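Local structure of cellulose 1,4-beta-cellobiosidase (Thermobifida fusca, 4JJJ) at residues A[35-39]-A[591-597]; A[277-281]-A[384-388]; A[541-547]-A[612-618]. The protein probably hydrolyses cellulose, releasing cellobiose from the chain, this portion being the glycoside hydrolase family 48 catalytic module of a longer cellulase. The protein carries 1 engineered substitution. All blocks are in the same frame, centred on the assembly; numbering follows the deposited sequence. Where two conformers were deposited one is given.

Interaction 1: A[35-39]-A[591-597]; sequences ETMIV and YKNDPLW
M37 and T36, in the loop between strands 27-30 and 47-49, pack on a capped type I beta turn, D594 to W597, that leads into helix 597-604 of the (alpha/alpha)6 catalytic module. The side chain of M37 is stretched out, with CG anti to the backbone N (chi1 -174°) and no bend beyond it, so that in the conformer described, one of two, it runs extended between Y591 and L596. M37 CG lies 3.9 Å from Y591 CE1. Further along, M37 SD is 5.1 Å from the centroid of the Y591 ring in an oblique Met-aromatic contact, and the same sulfur meets L596 CB at 3.9 Å, the two side chains crossing at about a right angle. The Y591 hydroxyl is tied to the backbone oxygen of D43.

The polar half centres on the D594 carboxylate. With OG1 turned between its own backbone N and carbonyl carbon (chi1 51°), T36 donates to D594 OD2 over 2.6 Å, arriving from above the carboxylate plane (36° out of it). D594 OD1 uses its anti lone pair for L596 N, at 2.8 Å, which is the capping bond of the turn. D594 OD1 also accepts from a water at 2.7 Å, and that water in turn takes the M37 N-H. The carboxylate is thus fixed by three donors and its rotation is set. T36 also lies against H46, which with D153 binds a zinc ion. At the end of the side chain, M37 CE reaches the edge of the W597 indole, 3.9 Å from CE3.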
loop_
_atom_site.group_PDB
_atom_site.type_symbol
_atom_site.label_atom_id
_atom_site.label_comp_id
_atom_site.label_asym_id
_atom_site.label_seq_id
_atom_site.Cartn_x
_atom_site.Cartn_y
_atom_site.Cartn_z
ATOM N N GLU A 35 -1.081 -11.654 -15.714
ATOM C CA GLU A 35 -2.067 -12.702 -15.521
ATOM C C GLU A 35 -3.282 -12.100 -14.831
ATOM O O GLU A 35 -3.131 -11.272 -13.944
ATOM C CB GLU A 35 -1.469 -13.912 -14.724
ATOM C CG GLU A 35 -0.260 -14.575 -15.325
ATOM C CD GLU A 35 1.040 -13.768 -15.134
ATOM O OE1 GLU A 35 1.103 -12.926 -14.195
ATOM O OE2 GLU A 35 1.957 -14.085 -15.951
ATOM N N THR A 36 -4.494 -12.547 -15.205
ATOM C CA THR A 36 -5.698 -12.016 -14.674
ATOM C C THR A 36 -6.183 -12.637 -13.383
ATOM O O THR A 36 -6.785 -11.967 -12.587
ATOM C CB THR A 36 -6.790 -12.040 -15.727
ATOM O OG1 THR A 36 -6.853 -13.371 -16.292
ATOM C CG2 THR A 36 -6.563 -10.964 -16.763
ATOM N N MET A 37 -5.933 -13.936 -13.193
ATOM C CA MET A 37 -6.483 -14.667 -11.984
ATOM C C MET A 37 -5.486 -14.618 -10.842
ATOM O O MET A 37 -4.561 -15.459 -10.762
ATOM C CB MET A 37 -6.929 -16.077 -12.294
ATOM C CG MET A 37 -7.618 -16.784 -11.094
ATOM S SD MET A 37 -8.565 -18.243 -11.564
ATOM C CE MET A 37 -9.130 -18.760 -9.972
ATOM N N ILE A 38 -5.730 -13.665 -9.949
ATOM C CA ILE A 38 -4.851 -13.404 -8.860
ATOM C C ILE A 38 -5.653 -12.675 -7.803
ATOM O O ILE A 38 -6.348 -11.704 -8.093
ATOM C CB ILE A 38 -3.586 -12.573 -9.321
ATOM C CG1 ILE A 38 -2.630 -12.319 -8.127
ATOM C CG2 ILE A 38 -3.963 -11.306 -10.017
ATOM C CD1 ILE A 38 -1.265 -11.926 -8.633
ATOM N N VAL A 39 -5.568 -13.161 -6.556
ATOM C CA VAL A 39 -6.384 -12.651 -5.482
ATOM C C VAL A 39 -5.509 -12.544 -4.204
ATOM O O VAL A 39 -5.080 -13.552 -3.610
ATOM C CB VAL A 39 -7.620 -13.562 -5.186
ATOM C CG1 VAL A 39 -8.451 -13.010 -4.080
ATOM C CG2 VAL A 39 -8.402 -13.765 -6.537
ATOM N N TYR A 591 -15.060 -14.693 -13.591
ATOM C CA TYR A 591 -13.932 -15.540 -13.320
ATOM C C TYR A 591 -14.037 -16.880 -13.948
ATOM O O TYR A 591 -13.051 -17.474 -14.241
ATOM C CB TYR A 591 -13.521 -15.612 -11.878
ATOM C CG TYR A 591 -12.425 -14.706 -11.420
ATOM C CD1 TYR A 591 -11.231 -14.713 -12.086
ATOM C CD2 TYR A 591 -12.531 -14.001 -10.255
ATOM C CE1 TYR A 591 -10.144 -13.903 -11.707
ATOM C CE2 TYR A 591 -11.460 -13.176 -9.839
ATOM C CZ TYR A 591 -10.250 -13.226 -10.527
ATOM O OH TYR A 591 -9.108 -12.485 -10.092
ATOM N N LYS A 592 -15.227 -17.379 -14.187
ATOM C CA LYS A 592 -15.365 -18.697 -14.801
ATOM C C LYS A 592 -14.918 -18.680 -16.245
ATOM O O LYS A 592 -14.671 -19.773 -16.787
ATOM C CB LYS A 592 -16.821 -19.041 -14.756
ATOM C CG LYS A 592 -17.336 -19.320 -13.352
ATOM C CD LYS A 592 -18.884 -19.527 -13.513
ATOM C CE LYS A 592 -19.560 -19.815 -12.193
ATOM N NZ LYS A 592 -21.088 -19.767 -12.338
ATOM N N ASN A 593 -14.702 -17.529 -16.840
ATOM C CA ASN A 593 -14.145 -17.475 -18.194
ATOM C C ASN A 593 -12.647 -17.315 -18.234
ATOM O O ASN A 593 -12.059 -17.258 -19.293
ATOM C CB ASN A 593 -14.832 -16.348 -18.964
ATOM C CG ASN A 593 -16.364 -16.499 -18.866
ATOM O OD1 ASN A 593 -16.882 -17.628 -19.060
ATOM N ND2 ASN A 593 -17.056 -15.475 -18.321
ATOM N N ASP A 594 -12.005 -17.231 -17.067
ATOM C CA ASP A 594 -10.567 -17.015 -17.000
ATOM C C ASP A 594 -9.801 -18.207 -17.500
ATOM O O ASP A 594 -10.155 -19.359 -17.242
ATOM C CB ASP A 594 -10.151 -16.739 -15.558
ATOM C CG ASP A 594 -8.747 -16.131 -15.461
ATOM O OD1 ASP A 594 -7.797 -16.937 -15.528
ATOM O OD2 ASP A 594 -8.701 -14.880 -15.202
ATOM N N PRO A 595 -8.679 -18.008 -18.199
ATOM C CA PRO A 595 -7.953 -19.203 -18.611
ATOM C C PRO A 595 -7.459 -20.117 -17.522
ATOM O O PRO A 595 -7.266 -21.294 -17.780
ATOM C CB PRO A 595 -6.835 -18.670 -19.463
ATOM C CG PRO A 595 -6.690 -17.266 -19.074
ATOM C CD PRO A 595 -8.055 -16.767 -18.636
ATOM N N LEU A 596 -7.263 -19.573 -16.286
ATOM C CA LEU A 596 -6.795 -20.464 -15.193
ATOM C C LEU A 596 -7.943 -21.204 -14.529
ATOM O O LEU A 596 -7.716 -22.078 -13.700
ATOM C CB LEU A 596 -6.012 -19.566 -14.213
ATOM C CG LEU A 596 -5.291 -20.336 -13.104
ATOM C CD1 LEU A 596 -4.124 -21.062 -13.665
ATOM C CD2 LEU A 596 -4.749 -19.340 -12.082
ATOM N N TRP A 597 -9.153 -20.764 -14.770
ATOM C CA TRP A 597 -10.301 -21.252 -14.031
ATOM C C TRP A 597 -10.423 -22.787 -14.089
ATOM O O TRP A 597 -10.594 -23.453 -13.041
ATOM C CB TRP A 597 -11.610 -20.566 -14.363
ATOM C CG TRP A 597 -12.730 -21.162 -13.666
ATOM C CD1 TRP A 597 -13.664 -21.970 -14.224
ATOM C CD2 TRP A 597 -13.045 -21.099 -12.291
ATOM N NE1 TRP A 597 -14.586 -22.363 -13.313
ATOM C CE2 TRP A 597 -14.195 -21.909 -12.093
ATOM C CE3 TRP A 597 -12.468 -20.475 -11.183
ATOM C CZ2 TRP A 597 -14.794 -22.134 -10.860
ATOM C CZ3 TRP A 597 -13.082 -20.697 -9.914
ATOM C CH2 TRP A 597 -14.197 -21.516 -9.777
HETATM O O HOH W 1 -5.262 -15.966 -15.309
#

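Interaction 2: A[277-281]-A[384-388]; sequences NCVGA and SYDTP. With FE (Fe (III) ion), chain N.
C278 SG and A281 CB approach the two flanks of the Y385 ring obliquely, from the same side of its plane, at CD1 and CD2. C278 SG is 3.4 Å from Y385 CD1, a sulfur-aromatic contact, while A281 CB sits 3.9 Å from Y385 CD2, at the other ortho carbon. The ring is carried there by a torsion that sets CG anti to the tyrosine's own carbonyl carbon (chi1 -56°), pointing it away from the carbonyl that bonds to G280. Between C278 and A281 in the chain, V279 sets its two methyls against residues 386-388: V279 CG2 meets P388 CD at 3.9 Å, and CG1 approaches T387 OG1 and the D386 carbonyl. V279 and P388 both also touch Y399 of strand 398-401.

The contact joins two irregular loops of the catalytic module, one following helix 250-263 and one between strands 376-378 and 394-395. C278 is the centre of an inverse gamma turn and is disulfide-bonded to C284. K273 makes a cation-pi contact with the Y385 ring, whose hydroxyl is hydrogen-bonded to D269. A valine in place of Y385 would probably leave a gap beside C278 SG and A281 CB and deprive the D269 carboxylate of its hydroxyl partner.

Between the backbones, G280 N donates to Y385 O over 2.7 Å, nearly straight (166°) and in the carbonyl plane. At its backbone angles a side chain on G280 would collide with the carbonyl oxygen of V279. One water links A281 N to S384 O, and another links C278 O to D386 O. Farther out, D386 OD1 accepts from T387 N at 2.8 Å, a bond that helps orient the carboxylate. D386 OD1 binds the iron(III) ion at 2.2 Å. Waters modelled around the metal lie too close together to be all present at once, so the rest of its shell is doubtful.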
loop_
_atom_site.group_PDB
_atom_site.type_symbol
_atom_site.label_atom_id
_atom_site.label_comp_id
_atom_site.label_asym_id
_atom_site.label_seq_id
_atom_site.Cartn_x
_atom_site.Cartn_y
_atom_site.Cartn_z
ATOM N N ASN A 277 -3.323 7.290 24.845
ATOM C CA ASN A 277 -4.253 6.676 25.821
ATOM C C ASN A 277 -5.701 6.989 25.430
ATOM O O ASN A 277 -6.561 7.389 26.217
ATOM C CB ASN A 277 -3.868 7.159 27.199
ATOM C CG ASN A 277 -2.406 6.781 27.534
ATOM O OD1 ASN A 277 -2.044 5.656 27.438
ATOM N ND2 ASN A 277 -1.559 7.762 27.792
ATOM N N CYS A 278 -5.989 6.802 24.133
ATOM C CA CYS A 278 -7.239 7.243 23.551
ATOM C C CYS A 278 -8.146 6.059 23.651
ATOM O O CYS A 278 -8.351 5.292 22.661
ATOM C CB CYS A 278 -7.021 7.661 22.099
ATOM S SG CYS A 278 -8.452 8.405 21.283
ATOM N N VAL A 279 -8.813 5.938 24.827
ATOM C CA VAL A 279 -9.571 4.739 25.159
ATOM C C VAL A 279 -10.975 5.258 25.504
ATOM O O VAL A 279 -11.104 6.105 26.390
ATOM C CB VAL A 279 -8.978 3.979 26.341
ATOM C CG1 VAL A 279 -9.838 2.818 26.732
ATOM C CG2 VAL A 279 -7.616 3.459 25.971
ATOM N N GLY A 280 -11.984 4.747 24.818
ATOM C CA GLY A 280 -13.369 5.178 25.005
ATOM C C GLY A 280 -13.706 6.234 23.965
ATOM O O GLY A 280 -13.251 7.372 24.040
ATOM N N ALA A 281 -14.497 5.866 22.968
ATOM C CA ALA A 281 -14.820 6.779 21.950
ATOM C C ALA A 281 -15.499 8.075 22.424
ATOM O O ALA A 281 -15.175 9.119 21.928
ATOM C CB ALA A 281 -15.611 6.116 20.863
ATOM N N SER A 384 -12.348 1.150 17.240
ATOM C CA SER A 384 -13.495 1.718 17.955
ATOM C C SER A 384 -13.024 2.351 19.279
ATOM O O SER A 384 -13.801 2.500 20.211
ATOM C CB SER A 384 -14.580 0.701 18.159
ATOM O OG SER A 384 -14.096 -0.411 18.936
ATOM N N TYR A 385 -11.756 2.755 19.372
ATOM C CA TYR A 385 -11.179 3.328 20.564
ATOM C C TYR A 385 -11.459 2.375 21.780
ATOM O O TYR A 385 -11.852 2.897 22.845
ATOM C CB TYR A 385 -11.632 4.771 20.837
ATOM C CG TYR A 385 -11.329 5.675 19.635
ATOM C CD1 TYR A 385 -10.062 6.094 19.374
ATOM C CD2 TYR A 385 -12.314 5.999 18.710
ATOM C CE1 TYR A 385 -9.768 6.809 18.184
ATOM C CE2 TYR A 385 -12.036 6.712 17.547
ATOM C CZ TYR A 385 -10.742 7.124 17.306
ATOM O OH TYR A 385 -10.514 7.830 16.163
ATOM N N ASP A 386 -11.309 1.079 21.570
ATOM C CA ASP A 386 -11.637 0.057 22.548
ATOM C C ASP A 386 -10.524 0.006 23.563
ATOM O O ASP A 386 -9.552 0.703 23.532
ATOM C CB ASP A 386 -11.783 -1.303 21.889
ATOM C CG ASP A 386 -12.797 -2.203 22.544
ATOM O OD1 ASP A 386 -13.200 -1.897 23.724
ATOM O OD2 ASP A 386 -13.262 -3.111 21.770
ATOM N N THR A 387 -10.763 -0.838 24.563
ATOM C CA THR A 387 -9.827 -0.976 25.685
ATOM C C THR A 387 -8.833 -2.039 25.393
ATOM O O THR A 387 -9.146 -3.221 25.199
ATOM C CB THR A 387 -10.673 -1.437 26.897
ATOM O OG1 THR A 387 -11.565 -0.360 27.184
ATOM C CG2 THR A 387 -9.661 -1.761 28.042
ATOM N N PRO A 388 -7.549 -1.665 25.276
ATOM C CA PRO A 388 -6.608 -2.729 25.083
ATOM C C PRO A 388 -6.263 -3.490 26.337
ATOM O O PRO A 388 -6.503 -2.913 27.435
ATOM C CB PRO A 388 -5.370 -1.991 24.593
ATOM C CG PRO A 388 -5.736 -0.614 24.479
ATOM C CD PRO A 388 -6.907 -0.380 25.383
HETATM FE FE FE N . -14.807 -2.951 24.703
HETATM O O HOH W 2 -8.138 2.539 21.870
HETATM O O HOH W 3 -15.175 3.049 22.640
HETATM O O HOH W 4 -15.611 -3.890 23.087
HETATM O O HOH W 5 -13.574 -4.426 26.041
HETATM O O HOH W 6 -13.596 -4.290 23.908
HETATM O O HOH W 7 -13.296 -2.704 25.956
#

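Interaction 3: A[541-547]-A[612-618]; sequences IATPEQP and APIVERH. With ZN (zinc ion), chain Y.
E545 and V615 form a single antiparallel beta bridge, a hydrogen-bonded pair joining two otherwise irregular loops of the catalytic module. E545 N donates to V615 O at 2.9 Å and V615 N returns the bond to E545 O at 2.8 Å. The E545 side chain starts away from the partner chain, but a chi1 of 77° places CG between its own backbone N and carbonyl carbon, and the extended chain then brings the carboxylate to R617. R617 NH1 donates to E545 OE2 at 2.9 Å in a salt bridge. The donor arrives from well above the carboxylate plane (54° out of it), with the two flat groups turned 74° against each other. OE2 is shared with R619, a residue of a glycan pocket, so one carboxylate probably helps offset the positive charge of two neighbouring arginines, whose NH1 (R617) and NH2 (R619) lie close. P547 CG lies over one face of the R617 guanidinium, 3.6 Å from NH1.

On either side of the bridge, packing continues. P544 CB meets I614 CG2 at 3.5 Å. The straight chain of Q546 carries NE2 to A612 O at 2.8 Å, the acceptor lying in the plane of the amide. A542 CB touches H618 NE2 at 3.5 Å, and that nitrogen is hydrogen-bonded to D537. One water bridges E545 OE1, T543 O and R617 N. E616 runs beside P544 and binds a zinc ion through OE2 at 1.9 Å. Three waters also bind the metal, and one of them donates to A542 O.

The 541-547 loop follows helix 519-533, and its I541 packs on I626 and F630 of helix 620-637. The other loop is backed by helix 597-604, where A612 touches H603 and P613 touches Q599 and V600.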
loop_
_atom_site.group_PDB
_atom_site.type_symbol
_atom_site.label_atom_id
_atom_site.label_comp_id
_atom_site.label_asym_id
_atom_site.label_seq_id
_atom_site.Cartn_x
_atom_site.Cartn_y
_atom_site.Cartn_z
ATOM N N ILE A 541 11.014 -12.067 -15.389
ATOM C CA ILE A 541 11.698 -13.070 -14.548
ATOM C C ILE A 541 10.614 -13.648 -13.616
ATOM O O ILE A 541 9.919 -12.877 -12.975
ATOM C CB ILE A 541 12.843 -12.395 -13.788
ATOM C CG1 ILE A 541 14.048 -12.224 -14.665
ATOM C CG2 ILE A 541 13.207 -13.114 -12.544
ATOM C CD1 ILE A 541 15.086 -11.192 -14.204
ATOM N N ALA A 542 10.530 -14.969 -13.503
ATOM C CA ALA A 542 9.441 -15.580 -12.750
ATOM C C ALA A 542 9.830 -16.890 -12.275
ATOM O O ALA A 542 10.699 -17.556 -12.846
ATOM C CB ALA A 542 8.213 -15.678 -13.604
ATOM N N THR A 543 9.203 -17.285 -11.171
ATOM C CA THR A 543 9.450 -18.560 -10.494
ATOM C C THR A 543 8.106 -19.208 -10.106
ATOM O O THR A 543 7.090 -18.574 -10.067
ATOM C CB THR A 543 10.220 -18.327 -9.150
ATOM O OG1 THR A 543 9.493 -17.355 -8.369
ATOM C CG2 THR A 543 11.635 -17.818 -9.455
ATOM N N PRO A 544 8.095 -20.541 -9.973
ATOM C CA PRO A 544 6.836 -21.168 -9.573
ATOM C C PRO A 544 6.241 -20.800 -8.243
ATOM O O PRO A 544 6.923 -20.676 -7.249
ATOM C CB PRO A 544 7.220 -22.707 -9.508
ATOM C CG PRO A 544 8.583 -22.787 -10.164
ATOM C CD PRO A 544 9.231 -21.471 -10.010
ATOM N N GLU A 545 4.916 -20.586 -8.242
ATOM C CA GLU A 545 4.171 -20.420 -6.982
ATOM C C GLU A 545 2.870 -21.237 -7.092
ATOM O O GLU A 545 2.397 -21.524 -8.203
ATOM C CB GLU A 545 3.995 -18.970 -6.604
ATOM C CG GLU A 545 3.008 -18.249 -7.316
ATOM C CD GLU A 545 2.814 -16.782 -6.905
ATOM O OE1 GLU A 545 3.695 -16.101 -7.418
ATOM O OE2 GLU A 545 1.835 -16.322 -6.234
ATOM N N GLN A 546 2.324 -21.563 -5.941
ATOM C CA GLN A 546 1.131 -22.423 -5.884
ATOM C C GLN A 546 0.114 -21.847 -4.892
ATOM O O GLN A 546 0.077 -22.249 -3.715
ATOM C CB GLN A 546 1.549 -23.851 -5.581
ATOM C CG GLN A 546 0.399 -24.824 -5.651
ATOM C CD GLN A 546 0.861 -26.249 -5.334
ATOM O OE1 GLN A 546 1.539 -26.449 -4.311
ATOM N NE2 GLN A 546 0.503 -27.237 -6.177
ATOM N N PRO A 547 -0.702 -20.902 -5.385
ATOM C CA PRO A 547 -1.649 -20.197 -4.524
ATOM C C PRO A 547 -2.794 -21.121 -4.069
ATOM O O PRO A 547 -3.009 -22.221 -4.589
ATOM C CB PRO A 547 -2.206 -19.044 -5.392
ATOM C CG PRO A 547 -1.651 -19.266 -6.687
ATOM C CD PRO A 547 -0.600 -20.297 -6.724
ATOM N N ALA A 612 -3.155 -28.193 -6.857
ATOM C CA ALA A 612 -3.425 -26.820 -7.172
ATOM C C ALA A 612 -2.460 -26.340 -8.273
ATOM O O ALA A 612 -1.320 -26.795 -8.314
ATOM C CB ALA A 612 -3.300 -25.980 -5.915
ATOM N N PRO A 613 -2.944 -25.474 -9.176
ATOM C CA PRO A 613 -2.086 -25.093 -10.275
ATOM C C PRO A 613 -0.801 -24.379 -9.747
ATOM O O PRO A 613 -0.830 -23.641 -8.793
ATOM C CB PRO A 613 -2.907 -24.143 -11.154
ATOM C CG PRO A 613 -4.076 -23.789 -10.360
ATOM C CD PRO A 613 -4.311 -24.886 -9.307
ATOM N N ILE A 614 0.273 -24.669 -10.430
ATOM C CA ILE A 614 1.571 -23.984 -10.213
ATOM C C ILE A 614 1.697 -23.014 -11.349
ATOM O O ILE A 614 1.573 -23.344 -12.550
ATOM C CB ILE A 614 2.741 -24.993 -10.205
ATOM C CG1 ILE A 614 2.513 -25.948 -9.087
ATOM C CG2 ILE A 614 4.103 -24.232 -10.021
ATOM C CD1 ILE A 614 3.461 -27.139 -9.047
ATOM N N VAL A 615 1.898 -21.734 -10.984
ATOM C CA VAL A 615 1.857 -20.646 -11.951
ATOM C C VAL A 615 3.170 -19.862 -11.855
ATOM O O VAL A 615 3.838 -19.895 -10.831
ATOM C CB VAL A 615 0.653 -19.725 -11.662
ATOM C CG1 VAL A 615 -0.688 -20.451 -11.743
ATOM C CG2 VAL A 615 0.748 -19.045 -10.322
ATOM N N GLU A 616 3.509 -19.145 -12.922
ATOM C CA GLU A 616 4.693 -18.312 -12.946
ATOM C C GLU A 616 4.177 -16.896 -13.247
ATOM O O GLU A 616 3.883 -16.572 -14.427
ATOM C CB GLU A 616 5.754 -18.779 -13.926
ATOM C CG GLU A 616 6.342 -20.126 -13.516
ATOM C CD GLU A 616 7.693 -20.454 -13.976
ATOM O OE1 GLU A 616 8.360 -19.575 -14.528
ATOM O OE2 GLU A 616 8.100 -21.603 -13.624
ATOM N N ARG A 617 3.978 -16.062 -12.197
ATOM C CA ARG A 617 3.276 -14.812 -12.344
ATOM C C ARG A 617 4.261 -13.624 -12.593
ATOM O O ARG A 617 5.408 -13.638 -12.098
ATOM C CB ARG A 617 2.458 -14.502 -11.062
ATOM C CG ARG A 617 1.212 -15.370 -10.984
ATOM C CD ARG A 617 0.698 -15.445 -9.615
ATOM N NE ARG A 617 -0.713 -15.873 -9.593
ATOM C CZ ARG A 617 -1.432 -15.925 -8.464
ATOM N NH1 ARG A 617 -0.857 -15.785 -7.270
ATOM N NH2 ARG A 617 -2.744 -16.182 -8.532
ATOM N N HIS A 618 3.748 -12.642 -13.286
ATOM C CA HIS A 618 4.483 -11.396 -13.654
ATOM C C HIS A 618 3.666 -10.246 -13.066
ATOM O O HIS A 618 2.900 -9.546 -13.732
ATOM C CB HIS A 618 4.613 -11.349 -15.154
ATOM C CG HIS A 618 5.356 -12.529 -15.677
ATOM N ND1 HIS A 618 4.683 -13.666 -16.007
ATOM C CD2 HIS A 618 6.676 -12.815 -15.900
ATOM C CE1 HIS A 618 5.527 -14.605 -16.392
ATOM N NE2 HIS A 618 6.739 -14.098 -16.382
HETATM ZN ZN ZN Y . 10.009 -21.646 -13.848
HETATM O O HOH W 8 11.090 -20.268 -12.818
HETATM O O HOH W 9 7.143 -15.231 -10.361
HETATM O O HOH W 10 5.023 -16.818 -9.589
HETATM O O HOH W 11 -2.871 -22.712 -7.349
HETATM O O HOH W 12 10.839 -21.937 -15.685
HETATM O O HOH W 13 10.388 -23.390 -13.082
#

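How the interactions relate
Interactions 1 and 3 are neighbours, with centres about 13 Å apart, and share helix 597-604: residues 591-597 lead into it and residues 612-618 pack on it. They touch directly, E35 OE2 probably bonding to H618 ND1 and M37 O to R617 NH2. Interaction 2 lies apart, its centre about 42 Å from that of interaction 1 and 43 Å from that of interaction 3, across the chain's centre from interaction 3. All three contacts are only partly buried. Interaction 1 rests on an extended methionine and a capped turn, interaction 3 on backbone pairing and a salt bridge, and interaction 2 on a tyrosine ring and a single direct backbone bond. Interactions 2 and 3 both carry a metal-binding carboxylate.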